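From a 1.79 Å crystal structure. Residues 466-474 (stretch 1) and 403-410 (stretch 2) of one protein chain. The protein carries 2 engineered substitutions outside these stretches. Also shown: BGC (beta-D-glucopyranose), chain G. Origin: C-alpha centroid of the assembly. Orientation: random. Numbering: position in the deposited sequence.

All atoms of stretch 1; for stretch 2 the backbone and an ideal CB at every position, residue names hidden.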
# COMPACT_ATOMS: atom_id res chain seq x y z
N GLU A 466 21.73 7.55 10.24
CA GLU A 466 20.63 8.30 10.72
C GLU A 466 20.80 8.72 12.16
O GLU A 466 21.30 7.98 12.96
CB GLU A 466 19.33 7.46 10.67
CG GLU A 466 18.89 6.98 9.26
CD GLU A 466 17.54 6.30 9.31
OE1 GLU A 466 17.42 5.29 10.05
OE2 GLU A 466 16.60 6.80 8.59
N LYS A 467 20.22 9.88 12.52
CA LYS A 467 19.94 10.16 13.93
C LYS A 467 18.82 9.25 14.36
O LYS A 467 17.88 8.98 13.57
CB LYS A 467 19.46 11.58 14.15
CG LYS A 467 20.46 12.65 13.75
CD LYS A 467 19.90 14.02 14.11
CE LYS A 467 20.92 14.83 14.86
NZ LYS A 467 20.89 16.15 14.21
N ASN A 468 18.85 8.80 15.63
CA ASN A 468 17.77 7.85 16.01
C ASN A 468 16.39 8.49 15.94
O ASN A 468 15.41 7.79 15.64
CB ASN A 468 17.99 7.12 17.34
CG ASN A 468 17.52 7.89 18.52
OD1 ASN A 468 16.32 8.10 18.70
ND2 ASN A 468 18.44 8.38 19.30
N GLU A 469 16.31 9.80 16.14
CA GLU A 469 14.98 10.47 16.15
C GLU A 469 14.31 10.51 14.76
O GLU A 469 13.16 10.91 14.63
CB GLU A 469 15.12 11.91 16.65
CG GLU A 469 15.94 12.78 15.76
CD GLU A 469 16.06 14.23 16.23
OE1 GLU A 469 16.68 14.47 17.23
OE2 GLU A 469 15.53 15.13 15.64
N TRP A 470 15.03 10.10 13.73
CA TRP A 470 14.40 9.98 12.41
C TRP A 470 13.62 8.69 12.22
O TRP A 470 13.06 8.49 11.19
CB TRP A 470 15.46 10.11 11.36
CG TRP A 470 16.16 11.47 11.36
CD1 TRP A 470 15.75 12.59 11.95
CD2 TRP A 470 17.41 11.78 10.69
NE1 TRP A 470 16.66 13.58 11.77
CE2 TRP A 470 17.71 13.13 11.02
CE3 TRP A 470 18.32 11.03 9.92
CZ2 TRP A 470 18.84 13.82 10.53
CZ3 TRP A 470 19.50 11.70 9.42
CH2 TRP A 470 19.73 13.10 9.74
N GLY A 471 13.61 7.85 13.26
CA GLY A 471 12.82 6.64 13.33
C GLY A 471 12.20 6.52 14.71
O GLY A 471 12.11 7.49 15.46
N GLY A 472 11.76 5.33 15.01
CA GLY A 472 10.96 5.10 16.20
C GLY A 472 9.53 5.62 16.03
O GLY A 472 9.06 5.86 14.92
N GLU A 473 8.79 5.70 17.13
CA GLU A 473 7.44 6.16 17.03
C GLU A 473 7.32 7.62 16.45
O GLU A 473 8.00 8.54 16.91
CB GLU A 473 6.72 6.05 18.36
CG GLU A 473 5.25 6.54 18.33
CD GLU A 473 4.56 6.47 19.70
OE1 GLU A 473 5.20 5.90 20.67
OE2 GLU A 473 3.41 6.98 19.84
N ALA A 474 6.44 7.80 15.45
CA ALA A 474 6.19 9.12 14.85
C ALA A 474 7.44 9.70 14.20
O ALA A 474 7.65 10.93 14.14
CB ALA A 474 5.55 10.09 15.85
N UNK A 403 27.78 10.17 19.44
CA UNK A 403 27.39 9.21 20.48
C UNK A 403 26.01 8.57 20.28
O UNK A 403 25.62 7.68 21.07
CB UNK A 403 27.42 9.91 21.84
N UNK A 404 25.30 8.98 19.22
CA UNK A 404 23.95 8.48 18.94
C UNK A 404 24.00 7.12 18.22
O UNK A 404 23.68 6.97 17.00
CB UNK A 404 23.18 9.49 18.10
N UNK A 405 24.37 6.12 18.97
CA UNK A 405 24.49 4.70 18.46
C UNK A 405 23.72 3.69 19.29
O UNK A 405 23.83 2.50 18.99
CB UNK A 405 25.96 4.27 18.43
N UNK A 406 22.89 4.15 20.23
CA UNK A 406 22.14 3.25 21.13
C UNK A 406 20.81 2.88 20.56
O UNK A 406 20.24 1.89 21.00
CB UNK A 406 21.94 3.89 22.50
N UNK A 407 20.35 3.60 19.56
CA UNK A 407 19.06 3.33 18.91
C UNK A 407 17.92 4.05 19.48
O UNK A 407 17.95 4.51 20.58
CB UNK A 407 18.74 1.83 18.96
N UNK A 408 16.85 4.07 18.73
CA UNK A 408 15.56 4.48 19.23
C UNK A 408 14.98 3.48 20.23
O UNK A 408 15.48 2.34 20.40
CB UNK A 408 14.59 4.67 18.06
N UNK A 409 13.94 3.90 20.92
CA UNK A 409 13.34 3.10 21.97
C UNK A 409 14.41 2.66 22.98
O UNK A 409 14.51 1.52 23.43
CB UNK A 409 12.63 1.88 21.37
N UNK A 410 15.16 3.64 23.38
CA UNK A 410 16.15 3.50 24.44
C UNK A 410 15.83 4.50 25.57
O UNK A 410 16.28 5.62 25.57
CB UNK A 410 17.56 3.72 23.89
C2 BGC G . 3.65 10.52 24.46
C3 BGC G . 2.68 9.63 23.62
C4 BGC G . 3.37 8.32 23.08
C5 BGC G . 4.06 7.66 24.30
C6 BGC G . 4.73 6.40 23.84
C1 BGC G . 4.18 9.69 25.57
O1 BGC G . 5.03 10.49 26.44
O2 BGC G . 2.99 11.67 24.99
O3 BGC G . 2.12 10.41 22.54
O4 BGC G . 2.45 7.42 22.35
O5 BGC G . 4.91 8.60 25.02
O6 BGC G . 5.79 6.78 22.96

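At position 403 the ideal CB has no atom of stretch 1 within 5.5 Å, so the contact sets no preference there. Phi of -81° is compatible with many residues, proline among them. The deposited residue is Pro403, with a C-gamma endo ring; its carbonyl accepts a weak hydrogen bond from the backbone N of position 405.

Position 404 is far more constrained. Its CA-to-CB bond points toward stretch 1, and the ideal CB lies 5.0 Å from Asn468 ND2 and 5.3 Å from Lys467 CA. Two donors face this site, the backbone N and the side-chain amide of Asn468, the first residue of a short 3-10 segment (468-470). A short acceptor is therefore favoured: aspartate answers both donors with its two oxygens; asparagine could satisfy one but would set its NH2 against the other, and serine or threonine would offer one acceptor with less reach. The deposited residue is Asp404, chi1 t, and its two oxygens divide the work. OD1 accepts from Asn468 ND2 at 2.8 Å and OD2 from Asn468 N at 2.9 Å, each with an N-H...acceptor angle of 167°, close to linear. Water 2 extends the arrangement, donating to Asp404 OD2 at 3.1 Å and accepting from Glu469 N at 3.0 Å. Water 1 ties the backbones together, donating to Asp404 O and Glu466 O, its oxygen 2.7 Å from each.

Position 405 directs its CB away from stretch 1, and position 406 sideways; neither ideal CB has a neighbour there within 5.5 Å. Many side chains would fit as far as stretch 1 is concerned. They are Ile405 and Leu406, and the end of Leu406 leads away.

At position 407, phi/psi of 91/165 decides the matter without help from stretch 1, because a CB would be jammed against the carbonyl O of position 406. Glycine is expected and Gly407 is found; its carbonyl C lies 3.7 Å from Asn468 CB.

Position 408 has ordinary angles (-69/168), so the backbone alone does not require glycine. Its CB direction, however, points toward stretch 1, with the ideal CB 3.9 Å from Asn468 OD1 and 4.1 Å from Gly472 CA. These distances leave room for a methyl but favour a small residue: glycine, alanine or perhaps serine. Gly408 is deposited, and its N lies 3.5 Å from Asn468 CB.

Position 409 has positive phi (52/49), which glycine, asparagine or aspartate tolerate most readily. Its CB points sideways with nothing of stretch 1 within 5.5 Å, but a long side chain could reach Gly472, Glu473 and the glucose; an aromatic ring or a basic chain would suit, whereas a long acid would meet the negative charge of Glu473. Trp409 does so, with chi1 at -84°. Its CD1 is 4.4 Å from Gly472 CA, and Glu473 OE1 approaches the ring edge, 3.5 Å from CZ2. That same OE1 accepts from BGC O6 at 2.5 Å, while Trp409 CH2 lies 3.5 Å from BGC O6, so acid, indole and sugar converge.

Position 410 points sideways, with no stretch 1 neighbour to select a side chain. Asn410 is deposited, its amide hydrogen-bonded elsewhere in the structure.

Stretch 2 (403-410) PDILGGWN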
# COMPACT_ATOMS: atom_id res chain seq x y z
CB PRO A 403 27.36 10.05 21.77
CG PRO A 403 27.18 11.46 21.27
CD PRO A 403 27.71 11.56 19.88
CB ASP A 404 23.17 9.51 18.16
CG ASP A 404 21.69 9.16 17.98
OD1 ASP A 404 21.17 8.19 18.59
OD2 ASP A 404 21.07 9.86 17.17
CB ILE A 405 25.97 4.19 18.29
CG1 ILE A 405 26.86 4.63 19.44
CG2 ILE A 405 26.57 4.78 16.99
CD1 ILE A 405 26.48 4.07 20.78
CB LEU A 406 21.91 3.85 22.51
CG LEU A 406 23.20 4.30 23.29
CD1 LEU A 406 22.82 4.86 24.64
CD2 LEU A 406 24.17 3.18 23.39
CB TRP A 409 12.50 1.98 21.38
CG TRP A 409 11.14 2.43 21.04
CD1 TRP A 409 10.61 2.55 19.77
CD2 TRP A 409 10.14 2.90 21.94
NE1 TRP A 409 9.35 3.07 19.84
CE2 TRP A 409 9.03 3.29 21.16
CE3 TRP A 409 10.06 3.02 23.34
CZ2 TRP A 409 7.83 3.77 21.74
CZ3 TRP A 409 8.84 3.49 23.92
CH2 TRP A 409 7.78 3.86 23.15
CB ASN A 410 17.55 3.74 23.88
CG ASN A 410 18.54 3.92 24.96
OD1 ASN A 410 18.50 3.21 25.95
ND2 ASN A 410 19.40 4.90 24.82
O HOH W 1 23.39 8.24 14.61
O HOH W 2 18.42 11.41 17.49
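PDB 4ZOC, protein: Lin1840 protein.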